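Local structure of short-chain dehydrogenase/reductase SDR (Vibrio parahaemolyticus, 3GUY) at residues K19-E24 / T75-A80; E101-S106 / C144-A149; M129-Q134 / D217-R222; G152-V157 / M166-V171. The protein probably catalyses NAD(P)(H)-dependent oxidation or reduction of a substrate not yet identified, as a member of the short-chain dehydrogenase/reductase family. The protein carries 2 engineered substitutions. All blocks are in the same frame, centred on the assembly; numbering follows the deposited sequence.

Contact 1. Residues K19-E24 / T75-A80; sequences KLYDAE and TVVHSA
With CG of Y21 turned anti to its carbonyl carbon (chi1 -79°), the phenol ring leaves helix 12-23 and points at strand 75-78. There V77, whose chi1 of 174° sets CG1 anti to the backbone N, offers its other methyl, CG2. The phenol end does the touching: Y21 OH lies 4.1 Å from V77 CG2, and the ring carbon CE2 of Y21 is 4.4 Å from the same methyl. The valine meets the ring obliquely. T75 CG2 is a second, looser neighbour, 4.3 Å from Y21 OH. No hydrogen bond joins the two segments, and the backbones stay well apart: even the closest CA atoms, those of Y21 and T75, are separated by 10.7 Å. Most of the gap is therefore spanned by the Y21 side chain, and the shared surface is small, 78 Å². T75 and V77 serve it because alternate residues of a strand look to the same face of the sheet. V76 and H78 point the other way and pack on helix 93-118, at L114 and V110 among others. The ring of Y21 is also held by an edge-to-face stack with H204 of helix 196-207, and it rests on I4 and I6. Behind it, the carboxylate of D22 accepts from the backbone N atoms of S46 and N47, tying this end of the helix to a loop. Strand 4-7 runs beside strand 75-78, so helix 12-23 lies across both strands, on one face of the Rossmann sheet, with helix 93-118 on the other.

Contact 2. Residues E101-S106 / C144-A149; sequences ENNLSS and CAVKWA
The carboxamide of N103 has V146 CG2 over its plane, 3.9 Å from N103 CG, while its two polar ends go to different partners. At the oxygen end K147 NZ donates to N103 OD1 at 3.0 Å, with a C=O...N angle of 139° and the nitrogen tilted 23° from the carbonyl plane. At the other end ND2 is bonded to the main-chain oxygens of L99 and S82, so the amide cannot easily turn over. K147 leaves its CA pointing away from segment 101-106, and a bend at chi2 brings its end back. Next to N103, L104 sets both branch methyls against A149 CB, one turn on from V146: L104 CD1 at 3.6 Å, L104 CD2 at 3.8 Å. The helix segments run nearly parallel, 21° apart, and the first has a wider pi-type turn at 101-105. L104 and A149 also meet their own counterparts in the second subunit, consistent with the paired-helix dimer interface common in this family. By sequence K147 is the lysine of the YxxxK motif, and N103 probably stands at the active-site asparagine position. Classical members join the two through the asparagine's main-chain carbonyl and a water; here its side chain does so directly.

Contact 3. Residues M129-Q134 / D217-R222; sequences MSTAAQ and DITVNR
The turn that follows strand 124-128, with a 3-10 segment at 131-133, faces strand 217-222 with T131 and T219 nearest, their CA atoms 7.4 Å apart. Their side chains cross at about a right angle and meet through methyls, T131 CG2 lying 3.8 Å from T219 CG2. The T131 methyl also approaches N221 ND2, at 3.9 Å. T131 keeps OG1 between its backbone N and carbonyl carbon (chi1 54°), which turns the hydroxyl off the methyl contact and onto a water at 2.6 Å from T131 OG1. That water accepts from N221 ND2 at 2.9 Å and so bridges the segments, which have no direct hydrogen bond. The other end of the N221 amide is held by S216 of the third subunit. Q134 slides past T219 in the opposite sense, its NE2 3.8 Å from T219 OG1. Within the turn, S130 OG accepts from A132 N at 2.8 Å, an ST turn. Strand 217-222 pairs antiparallel with a strand of the third subunit, carrying the sheet across the interface, as in many tetrameric short-chain dehydrogenases. S130, packed against Y143, stands where the family usually has its active-site serine.

Contact 4. Residues G152-V157 / M166-V171; sequences GLIESV and MKIIAV
I168 reaches from its strand toward the helix, between I154 and V157, residues that lie three apart and so face the same side of the helix. Its tip, CD1, is 3.9 Å from V157 CG1 and 4.1 Å from I154 O, while its branch methyl CG2 sits 4.2 Å from I154 CB. The side chains of V157 and I168 cross at about a right angle. I154 itself is turned with CG1 between backbone N and carbonyl carbon (chi1 73°), which, with chi2, brings CD1 to A170 CB at 4.1 Å. I168 and A170 share the helix-facing side, and I169 between them points away. The axes of the helix and strand segments come within 9.4 Å and run roughly antiparallel, at 148°, as expected where strand 167-174 returns beneath helix 141-160 in a beta-alpha-beta crossover. Farther out, M127 of the neighbouring strand touches both I154 and I168, and V157 continues onto L111 and V115 of helix 93-118. R158 links helix to strand by polar bonds, donating to I168 O and pairing with E155. On the far side of the helix S156 OG gives a 2.8 Å bond to G152 O, which also accepts from S156 N from the opposite face of its plane; S156 OG is bonded as well to K137 N of the second subunit. Across the segments themselves nothing but aliphatic groups and one carbonyl oxygen meet, so helix and strand are held here by shape and exclusion of water, with directional bonds confined to the periphery.

From the N terminus, contact 1 comes first, joining the first helix to strand 75-78 and closing before any other opens. Contact 2 then opens on the next helix, 93-118, whose S106 still packs against H78 of contact 1. Before contact 2 closes on helix 141-160, contact 3 has begun at 129-134, so these two cross, and W148 lies against A132 and A133. Contact 4 follows on the same helix as contact 2 and is nested inside the long loop that contact 3 closes at strand 214-222, the last of the sheet within this chain. Contacts 1, 3 and 4 all reach the central sheet; contacts 2 and 4 also touch the second subunit, and contact 3 the third.

Contact 1. Residues K19-E24 / T75-A80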
loop_
_atom_site.group_PDB
_atom_site.type_symbol
_atom_site.label_atom_id
_atom_site.label_comp_id
_atom_site.label_asym_id
_atom_site.label_seq_id
_atom_site.Cartn_x
_atom_site.Cartn_y
_atom_site.Cartn_z
ATOM N N LYS D 19 -2.378 5.896 -32.806
ATOM C CA LYS D 19 -1.509 5.757 -33.976
ATOM C C LYS D 19 -0.872 4.364 -34.065
ATOM O O LYS D 19 -0.817 3.788 -35.169
ATOM C CB LYS D 19 -0.442 6.844 -33.978
ATOM C CG LYS D 19 -1.035 8.196 -34.140
ATOM C CD LYS D 19 -0.023 9.281 -33.922
ATOM C CE LYS D 19 -0.647 10.641 -34.140
ATOM N NZ LYS D 19 0.408 11.694 -34.024
ATOM N N LEU D 20 -0.424 3.802 -32.932
ATOM C CA LEU D 20 0.217 2.472 -32.944
ATOM C C LEU D 20 -0.795 1.362 -33.233
ATOM O O LEU D 20 -0.470 0.364 -33.920
ATOM C CB LEU D 20 0.957 2.168 -31.624
ATOM C CG LEU D 20 2.133 3.044 -31.148
ATOM C CD1 LEU D 20 2.537 2.546 -29.751
ATOM C CD2 LEU D 20 3.363 3.064 -32.067
ATOM N N TYR D 21 -2.009 1.497 -32.718
ATOM C CA TYR D 21 -3.046 0.494 -32.989
ATOM C C TYR D 21 -3.482 0.590 -34.471
ATOM O O TYR D 21 -3.624 -0.414 -35.141
ATOM C CB TYR D 21 -4.293 0.695 -32.116
ATOM C CG TYR D 21 -4.217 0.210 -30.698
ATOM C CD1 TYR D 21 -4.020 -1.150 -30.407
ATOM C CD2 TYR D 21 -4.378 1.092 -29.634
ATOM C CE1 TYR D 21 -3.970 -1.608 -29.102
ATOM C CE2 TYR D 21 -4.328 0.641 -28.322
ATOM C CZ TYR D 21 -4.136 -0.709 -28.065
ATOM O OH TYR D 21 -4.100 -1.151 -26.765
ATOM N N ASP D 22 -3.712 1.814 -34.952
ATOM C CA ASP D 22 -4.049 2.054 -36.355
ATOM C C ASP D 22 -2.980 1.479 -37.304
ATOM O O ASP D 22 -3.309 0.698 -38.191
ATOM C CB ASP D 22 -4.198 3.542 -36.609
ATOM C CG ASP D 22 -4.580 3.848 -38.042
ATOM O OD1 ASP D 22 -5.748 3.614 -38.380
ATOM O OD2 ASP D 22 -3.721 4.339 -38.815
ATOM N N ALA D 23 -1.726 1.890 -37.126
ATOM C CA ALA D 23 -0.568 1.292 -37.823
ATOM C C ALA D 23 -0.534 -0.255 -37.847
ATOM O O ALA D 23 0.072 -0.822 -38.753
ATOM C CB ALA D 23 0.710 1.804 -37.228
ATOM N N GLU D 24 -1.147 -0.936 -36.875
ATOM C CA GLU D 24 -1.270 -2.409 -36.908
ATOM C C GLU D 24 -2.477 -2.853 -37.694
ATOM O O GLU D 24 -2.911 -3.998 -37.566
ATOM C CB GLU D 24 -1.463 -3.002 -35.508
ATOM C CG GLU D 24 -0.270 -2.995 -34.615
ATOM C CD GLU D 24 -0.605 -3.591 -33.249
ATOM O OE1 GLU D 24 -1.714 -3.360 -32.698
ATOM O OE2 GLU D 24 0.268 -4.291 -32.707
ATOM N N THR D 75 -11.074 -3.814 -27.040
ATOM C CA THR D 75 -10.306 -3.081 -26.026
ATOM C C THR D 75 -10.929 -1.698 -25.861
ATOM O O THR D 75 -11.451 -1.108 -26.826
ATOM C CB THR D 75 -8.809 -2.958 -26.444
ATOM O OG1 THR D 75 -8.306 -4.265 -26.749
ATOM C CG2 THR D 75 -7.943 -2.359 -25.331
ATOM N N VAL D 76 -10.916 -1.228 -24.612
ATOM C CA VAL D 76 -11.213 0.139 -24.287
ATOM C C VAL D 76 -10.066 0.691 -23.437
ATOM O O VAL D 76 -9.695 0.126 -22.401
ATOM C CB VAL D 76 -12.549 0.304 -23.549
ATOM C CG1 VAL D 76 -12.750 1.764 -23.286
ATOM C CG2 VAL D 76 -13.730 -0.334 -24.359
ATOM N N VAL D 77 -9.474 1.759 -23.909
ATOM C CA VAL D 77 -8.377 2.348 -23.222
ATOM C C VAL D 77 -8.867 3.667 -22.661
ATOM O O VAL D 77 -9.206 4.587 -23.411
ATOM C CB VAL D 77 -7.182 2.570 -24.116
ATOM C CG1 VAL D 77 -6.092 3.329 -23.355
ATOM C CG2 VAL D 77 -6.678 1.216 -24.646
ATOM N N HIS D 78 -8.875 3.784 -21.347
ATOM C CA HIS D 78 -9.279 5.048 -20.748
ATOM C C HIS D 78 -8.037 5.834 -20.364
ATOM O O HIS D 78 -7.331 5.448 -19.437
ATOM C CB HIS D 78 -10.202 4.799 -19.540
ATOM C CG HIS D 78 -10.689 6.051 -18.868
ATOM N ND1 HIS D 78 -11.491 6.969 -19.503
ATOM C CD2 HIS D 78 -10.429 6.571 -17.641
ATOM C CE1 HIS D 78 -11.747 7.983 -18.685
ATOM N NE2 HIS D 78 -11.103 7.774 -17.550
ATOM N N SER D 79 -7.773 6.911 -21.091
ATOM C CA SER D 79 -6.638 7.798 -20.843
ATOM C C SER D 79 -7.003 9.270 -20.581
ATOM O O SER D 79 -6.102 10.123 -20.476
ATOM C CB SER D 79 -5.596 7.697 -21.968
ATOM O OG SER D 79 -5.883 8.545 -23.094
ATOM N N ALA D 80 -8.293 9.569 -20.446
ATOM C CA ALA D 80 -8.772 10.894 -20.066
ATOM C C ALA D 80 -8.379 11.336 -18.631
ATOM O O ALA D 80 -8.449 10.563 -17.684
ATOM C CB ALA D 80 -10.318 10.936 -20.197
#

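Contact 2. Residues E101-S106 / C144-A149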
loop_
_atom_site.group_PDB
_atom_site.type_symbol
_atom_site.label_atom_id
_atom_site.label_comp_id
_atom_site.label_asym_id
_atom_site.label_seq_id
_atom_site.Cartn_x
_atom_site.Cartn_y
_atom_site.Cartn_z
ATOM N N GLU D 101 -14.026 16.067 -11.619
ATOM C CA GLU D 101 -14.824 15.746 -12.810
ATOM C C GLU D 101 -14.016 15.061 -13.903
ATOM O O GLU D 101 -14.416 13.999 -14.400
ATOM C CB GLU D 101 -15.466 17.017 -13.366
ATOM C CG GLU D 101 -16.524 17.611 -12.445
ATOM C CD GLU D 101 -16.885 19.071 -12.796
ATOM O OE1 GLU D 101 -16.273 19.685 -13.723
ATOM O OE2 GLU D 101 -17.790 19.622 -12.128
ATOM N N ASN D 102 -12.882 15.645 -14.267
ATOM C CA ASN D 102 -12.064 15.135 -15.381
ATOM C C ASN D 102 -11.366 13.797 -15.100
ATOM O O ASN D 102 -11.015 13.076 -16.053
ATOM C CB ASN D 102 -10.964 16.098 -15.778
ATOM C CG ASN D 102 -11.455 17.425 -16.332
ATOM O OD1 ASN D 102 -12.639 17.611 -16.621
ATOM N ND2 ASN D 102 -10.514 18.400 -16.418
ATOM N N ASN D 103 -11.083 13.484 -13.822
ATOM C CA ASN D 103 -10.352 12.255 -13.464
ATOM C C ASN D 103 -11.240 11.185 -12.836
ATOM O O ASN D 103 -11.314 10.040 -13.314
ATOM C CB ASN D 103 -9.189 12.568 -12.525
ATOM C CG ASN D 103 -8.115 13.418 -13.194
ATOM O OD1 ASN D 103 -7.239 12.892 -13.896
ATOM N ND2 ASN D 103 -8.161 14.734 -12.967
ATOM N N LEU D 104 -11.951 11.554 -11.783
ATOM C CA LEU D 104 -12.719 10.572 -11.031
ATOM C C LEU D 104 -14.093 10.330 -11.663
ATOM O O LEU D 104 -14.497 9.192 -11.852
ATOM C CB LEU D 104 -12.860 11.000 -9.546
ATOM C CG LEU D 104 -13.650 10.038 -8.624
ATOM C CD1 LEU D 104 -13.146 8.590 -8.758
ATOM C CD2 LEU D 104 -13.624 10.574 -7.108
ATOM N N SER D 105 -14.826 11.392 -11.952
ATOM C CA SER D 105 -16.166 11.227 -12.504
ATOM C C SER D 105 -16.051 10.514 -13.860
ATOM O O SER D 105 -16.806 9.575 -14.155
ATOM C CB SER D 105 -16.857 12.583 -12.665
ATOM O OG SER D 105 -17.096 13.140 -11.388
ATOM N N SER D 106 -15.082 10.948 -14.656
ATOM C CA SER D 106 -14.914 10.432 -16.014
ATOM C C SER D 106 -14.617 8.952 -15.945
ATOM O O SER D 106 -15.225 8.170 -16.667
ATOM C CB SER D 106 -13.826 11.184 -16.766
ATOM O OG SER D 106 -12.499 10.820 -16.358
ATOM N N CYS D 144 -3.339 13.386 -6.252
ATOM C CA CYS D 144 -3.228 12.089 -5.647
ATOM C C CYS D 144 -4.608 11.624 -5.232
ATOM O O CYS D 144 -4.984 10.455 -5.452
ATOM C CB CYS D 144 -2.285 12.098 -4.423
ATOM S SG CYS D 144 -0.545 12.301 -4.816
ATOM N N ALA D 145 -5.390 12.515 -4.638
ATOM C CA ALA D 145 -6.713 12.105 -4.177
ATOM C C ALA D 145 -7.522 11.437 -5.279
ATOM O O ALA D 145 -8.021 10.299 -5.086
ATOM C CB ALA D 145 -7.471 13.280 -3.587
ATOM N N VAL D 146 -7.639 12.111 -6.425
ATOM C CA VAL D 146 -8.443 11.579 -7.580
ATOM C C VAL D 146 -7.821 10.302 -8.249
ATOM O O VAL D 146 -8.537 9.388 -8.677
ATOM C CB VAL D 146 -8.781 12.681 -8.616
ATOM C CG1 VAL D 146 -9.610 13.827 -7.964
ATOM C CG2 VAL D 146 -7.502 13.301 -9.323
ATOM N N LYS D 147 -6.502 10.214 -8.267
ATOM C CA LYS D 147 -5.800 9.046 -8.798
ATOM C C LYS D 147 -5.844 7.873 -7.861
ATOM O O LYS D 147 -6.053 6.736 -8.308
ATOM C CB LYS D 147 -4.378 9.376 -9.173
ATOM C CG LYS D 147 -4.333 10.422 -10.304
ATOM C CD LYS D 147 -4.995 9.883 -11.565
ATOM C CE LYS D 147 -4.763 10.795 -12.782
ATOM N NZ LYS D 147 -5.588 10.379 -13.938
ATOM N N TRP D 148 -5.696 8.115 -6.563
ATOM C CA TRP D 148 -5.955 7.061 -5.598
ATOM C C TRP D 148 -7.422 6.583 -5.664
ATOM O O TRP D 148 -7.706 5.378 -5.467
ATOM C CB TRP D 148 -5.698 7.563 -4.166
ATOM C CG TRP D 148 -4.246 7.644 -3.746
ATOM C CD1 TRP D 148 -3.204 8.270 -4.424
ATOM C CD2 TRP D 148 -3.687 7.162 -2.531
ATOM N NE1 TRP D 148 -2.054 8.181 -3.696
ATOM C CE2 TRP D 148 -2.308 7.502 -2.537
ATOM C CE3 TRP D 148 -4.204 6.460 -1.432
ATOM C CZ2 TRP D 148 -1.442 7.143 -1.492
ATOM C CZ3 TRP D 148 -3.347 6.122 -0.389
ATOM C CH2 TRP D 148 -1.967 6.451 -0.430
ATOM N N ALA D 149 -8.342 7.539 -5.855
ATOM C CA ALA D 149 -9.769 7.215 -5.994
ATOM C C ALA D 149 -10.013 6.220 -7.170
ATOM O O ALA D 149 -10.630 5.176 -7.011
ATOM C CB ALA D 149 -10.602 8.496 -6.166
#

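Contact 3. Residues M129-Q134 / D217-R222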
loop_
_atom_site.group_PDB
_atom_site.type_symbol
_atom_site.label_atom_id
_atom_site.label_comp_id
_atom_site.label_asym_id
_atom_site.label_seq_id
_atom_site.Cartn_x
_atom_site.Cartn_y
_atom_site.Cartn_z
ATOM N N MET D 129 -3.727 5.504 -15.195
ATOM C CA MET D 129 -3.784 6.325 -13.996
ATOM C C MET D 129 -2.505 7.161 -13.981
ATOM O O MET D 129 -2.237 7.913 -14.903
ATOM C CB MET D 129 -4.000 5.442 -12.717
ATOM C CG MET D 129 -5.433 4.956 -12.565
ATOM S SD MET D 129 -5.739 3.625 -11.432
ATOM C CE MET D 129 -5.023 2.327 -12.504
ATOM N N SER D 130 -1.694 7.015 -12.956
ATOM C CA SER D 130 -0.488 7.814 -12.813
ATOM C C SER D 130 0.238 7.180 -11.650
ATOM O O SER D 130 -0.383 6.440 -10.837
ATOM C CB SER D 130 -0.830 9.274 -12.480
ATOM O OG SER D 130 0.219 9.877 -11.737
ATOM N N THR D 131 1.549 7.410 -11.574
ATOM C CA THR D 131 2.312 7.008 -10.381
ATOM C C THR D 131 1.782 7.711 -9.130
ATOM O O THR D 131 1.915 7.160 -8.034
ATOM C CB THR D 131 3.812 7.203 -10.543
ATOM O OG1 THR D 131 4.099 8.552 -10.920
ATOM C CG2 THR D 131 4.318 6.248 -11.658
ATOM N N ALA D 132 1.107 8.844 -9.304
ATOM C CA ALA D 132 0.447 9.557 -8.184
ATOM C C ALA D 132 -0.675 8.725 -7.502
ATOM O O ALA D 132 -1.131 9.081 -6.429
ATOM C CB ALA D 132 -0.099 10.906 -8.650
ATOM N N ALA D 133 -1.142 7.653 -8.150
ATOM C CA ALA D 133 -2.138 6.730 -7.604
ATOM C C ALA D 133 -1.559 5.821 -6.548
ATOM O O ALA D 133 -2.276 5.238 -5.771
ATOM C CB ALA D 133 -2.788 5.857 -8.783
ATOM N N GLN D 134 -0.245 5.710 -6.501
ATOM C CA GLN D 134 0.410 4.729 -5.660
ATOM C C GLN D 134 1.262 5.307 -4.527
ATOM O O GLN D 134 1.759 4.554 -3.751
ATOM C CB GLN D 134 1.279 3.827 -6.562
ATOM C CG GLN D 134 0.366 3.062 -7.544
ATOM C CD GLN D 134 1.031 1.951 -8.234
ATOM O OE1 GLN D 134 0.486 0.865 -8.297
ATOM N NE2 GLN D 134 2.205 2.215 -8.810
ATOM N N ASP D 217 -0.860 -5.226 -14.662
ATOM C CA ASP D 217 -0.479 -3.962 -14.038
ATOM C C ASP D 217 0.897 -3.598 -14.549
ATOM O O ASP D 217 1.802 -4.418 -14.510
ATOM C CB ASP D 217 -0.450 -4.082 -12.479
ATOM C CG ASP D 217 -1.763 -4.652 -11.861
ATOM O OD1 ASP D 217 -2.644 -3.806 -11.505
ATOM O OD2 ASP D 217 -1.955 -5.917 -11.714
ATOM N N ILE D 218 1.068 -2.375 -15.012
ATOM C CA ILE D 218 2.333 -1.928 -15.483
ATOM C C ILE D 218 2.629 -0.465 -15.079
ATOM O O ILE D 218 1.738 0.420 -15.076
ATOM C CB ILE D 218 2.436 -2.143 -17.035
ATOM C CG1 ILE D 218 3.881 -1.981 -17.503
ATOM C CG2 ILE D 218 1.502 -1.231 -17.764
ATOM C CD1 ILE D 218 4.139 -2.413 -19.005
ATOM N N THR D 219 3.872 -0.226 -14.662
ATOM C CA THR D 219 4.333 1.098 -14.316
ATOM C C THR D 219 5.473 1.465 -15.291
ATOM O O THR D 219 6.381 0.694 -15.554
ATOM C CB THR D 219 4.840 1.201 -12.842
ATOM O OG1 THR D 219 3.808 0.865 -11.973
ATOM C CG2 THR D 219 5.316 2.643 -12.478
ATOM N N VAL D 220 5.435 2.661 -15.805
ATOM C CA VAL D 220 6.422 3.089 -16.779
ATOM C C VAL D 220 6.874 4.430 -16.240
ATOM O O VAL D 220 6.045 5.208 -15.782
ATOM C CB VAL D 220 5.764 3.098 -18.207
ATOM C CG1 VAL D 220 6.708 3.457 -19.243
ATOM C CG2 VAL D 220 5.267 1.693 -18.575
ATOM N N ASN D 221 8.181 4.681 -16.237
ATOM C CA ASN D 221 8.745 5.863 -15.611
ATOM C C ASN D 221 9.826 6.453 -16.497
ATOM O O ASN D 221 10.475 5.735 -17.281
ATOM C CB ASN D 221 9.389 5.508 -14.272
ATOM C CG ASN D 221 8.423 5.555 -13.118
ATOM O OD1 ASN D 221 8.064 4.524 -12.542
ATOM N ND2 ASN D 221 8.014 6.739 -12.761
ATOM N N ARG D 222 10.036 7.744 -16.368
ATOM C CA ARG D 222 11.175 8.348 -17.042
ATOM C C ARG D 222 12.430 7.918 -16.273
ATOM O O ARG D 222 12.399 7.764 -15.069
ATOM C CB ARG D 222 11.056 9.883 -17.142
ATOM C CG ARG D 222 11.935 10.651 -16.198
ATOM C CD ARG D 222 12.095 12.141 -16.561
ATOM N NE ARG D 222 11.891 12.946 -15.347
ATOM C CZ ARG D 222 12.694 12.937 -14.274
ATOM N NH1 ARG D 222 13.799 12.199 -14.250
ATOM N NH2 ARG D 222 12.402 13.688 -13.214
HETATM O O HOH W 1 6.699 8.537 -10.872
#

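Contact 4. Residues G152-V157 / M166-V171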
loop_
_atom_site.group_PDB
_atom_site.type_symbol
_atom_site.label_atom_id
_atom_site.label_comp_id
_atom_site.label_asym_id
_atom_site.label_seq_id
_atom_site.Cartn_x
_atom_site.Cartn_y
_atom_site.Cartn_z
ATOM N N GLY D 152 -8.778 2.675 -6.189
ATOM C CA GLY D 152 -9.683 1.998 -5.301
ATOM C C GLY D 152 -10.900 1.498 -6.057
ATOM O O GLY D 152 -11.362 0.396 -5.795
ATOM N N LEU D 153 -11.391 2.314 -6.974
ATOM C CA LEU D 153 -12.487 1.922 -7.875
ATOM C C LEU D 153 -12.105 0.683 -8.661
ATOM O O LEU D 153 -12.784 -0.366 -8.553
ATOM C CB LEU D 153 -12.813 3.048 -8.820
ATOM C CG LEU D 153 -13.936 2.842 -9.821
ATOM C CD1 LEU D 153 -15.317 3.080 -9.123
ATOM C CD2 LEU D 153 -13.723 3.788 -10.977
ATOM N N ILE D 154 -11.010 0.748 -9.404
ATOM C CA ILE D 154 -10.673 -0.421 -10.285
ATOM C C ILE D 154 -10.340 -1.691 -9.478
ATOM O O ILE D 154 -10.671 -2.772 -9.901
ATOM C CB ILE D 154 -9.639 -0.082 -11.367
ATOM C CG1 ILE D 154 -8.217 0.097 -10.830
ATOM C CG2 ILE D 154 -10.010 1.212 -12.071
ATOM C CD1 ILE D 154 -7.309 -1.106 -11.049
ATOM N N GLU D 155 -9.763 -1.565 -8.277
ATOM C CA GLU D 155 -9.384 -2.745 -7.532
ATOM C C GLU D 155 -10.610 -3.439 -6.914
ATOM O O GLU D 155 -10.672 -4.671 -6.794
ATOM C CB GLU D 155 -8.318 -2.431 -6.498
ATOM C CG GLU D 155 -6.986 -1.969 -7.091
ATOM C CD GLU D 155 -6.081 -3.088 -7.651
ATOM O OE1 GLU D 155 -6.562 -4.214 -7.926
ATOM O OE2 GLU D 155 -4.854 -2.817 -7.846
ATOM N N SER D 156 -11.606 -2.636 -6.648
ATOM C CA SER D 156 -12.887 -3.123 -6.233
ATOM C C SER D 156 -13.665 -3.793 -7.365
ATOM O O SER D 156 -14.235 -4.884 -7.146
ATOM C CB SER D 156 -13.689 -1.963 -5.647
ATOM O OG SER D 156 -13.013 -1.422 -4.497
ATOM N N VAL D 157 -13.725 -3.122 -8.504
ATOM C CA VAL D 157 -14.475 -3.618 -9.689
ATOM C C VAL D 157 -13.755 -4.929 -10.155
ATOM O O VAL D 157 -14.424 -5.950 -10.459
ATOM C CB VAL D 157 -14.665 -2.537 -10.785
ATOM C CG1 VAL D 157 -15.390 -3.096 -12.041
ATOM C CG2 VAL D 157 -15.414 -1.286 -10.265
ATOM N N MET D 166 -14.419 -10.043 -18.904
ATOM C CA MET D 166 -13.884 -8.683 -18.910
ATOM C C MET D 166 -12.756 -8.636 -17.845
ATOM O O MET D 166 -12.884 -9.187 -16.786
ATOM C CB MET D 166 -14.986 -7.649 -18.595
ATOM C CG MET D 166 -14.507 -6.174 -18.530
ATOM S SD MET D 166 -15.835 -4.949 -18.144
ATOM C CE MET D 166 -16.082 -4.294 -19.701
ATOM N N LYS D 167 -11.690 -7.942 -18.191
ATOM C CA LYS D 167 -10.521 -7.776 -17.340
ATOM C C LYS D 167 -10.148 -6.310 -17.280
ATOM O O LYS D 167 -10.323 -5.601 -18.240
ATOM C CB LYS D 167 -9.344 -8.512 -17.988
ATOM C CG LYS D 167 -9.160 -9.896 -17.466
ATOM C CD LYS D 167 -8.293 -10.760 -18.378
ATOM C CE LYS D 167 -7.264 -10.008 -19.222
ATOM N NZ LYS D 167 -7.491 -10.358 -20.659
ATOM N N ILE D 168 -9.593 -5.873 -16.159
ATOM C CA ILE D 168 -9.075 -4.512 -16.098
ATOM C C ILE D 168 -7.530 -4.531 -15.994
ATOM O O ILE D 168 -6.965 -5.218 -15.164
ATOM C CB ILE D 168 -9.680 -3.729 -14.903
ATOM C CG1 ILE D 168 -11.189 -3.545 -15.064
ATOM C CG2 ILE D 168 -9.057 -2.347 -14.803
ATOM C CD1 ILE D 168 -11.875 -3.014 -13.785
ATOM N N ILE D 169 -6.890 -3.761 -16.854
ATOM C CA ILE D 169 -5.412 -3.618 -16.921
ATOM C C ILE D 169 -5.088 -2.236 -16.358
ATOM O O ILE D 169 -5.710 -1.240 -16.735
ATOM C CB ILE D 169 -4.853 -3.708 -18.365
ATOM C CG1 ILE D 169 -5.405 -4.948 -19.106
ATOM C CG2 ILE D 169 -3.271 -3.637 -18.414
ATOM C CD1 ILE D 169 -5.263 -6.162 -18.387
ATOM N N ALA D 170 -4.200 -2.212 -15.370
ATOM C CA ALA D 170 -3.872 -0.951 -14.675
ATOM C C ALA D 170 -2.539 -0.461 -15.179
ATOM O O ALA D 170 -1.576 -1.193 -15.212
ATOM C CB ALA D 170 -3.840 -1.150 -13.146
ATOM N N VAL D 171 -2.485 0.782 -15.597
ATOM C CA VAL D 171 -1.269 1.362 -16.120
ATOM C C VAL D 171 -0.989 2.632 -15.333
ATOM O O VAL D 171 -1.909 3.442 -15.139
ATOM C CB VAL D 171 -1.436 1.747 -17.613
ATOM C CG1 VAL D 171 -0.132 2.268 -18.147
ATOM C CG2 VAL D 171 -2.028 0.539 -18.443
#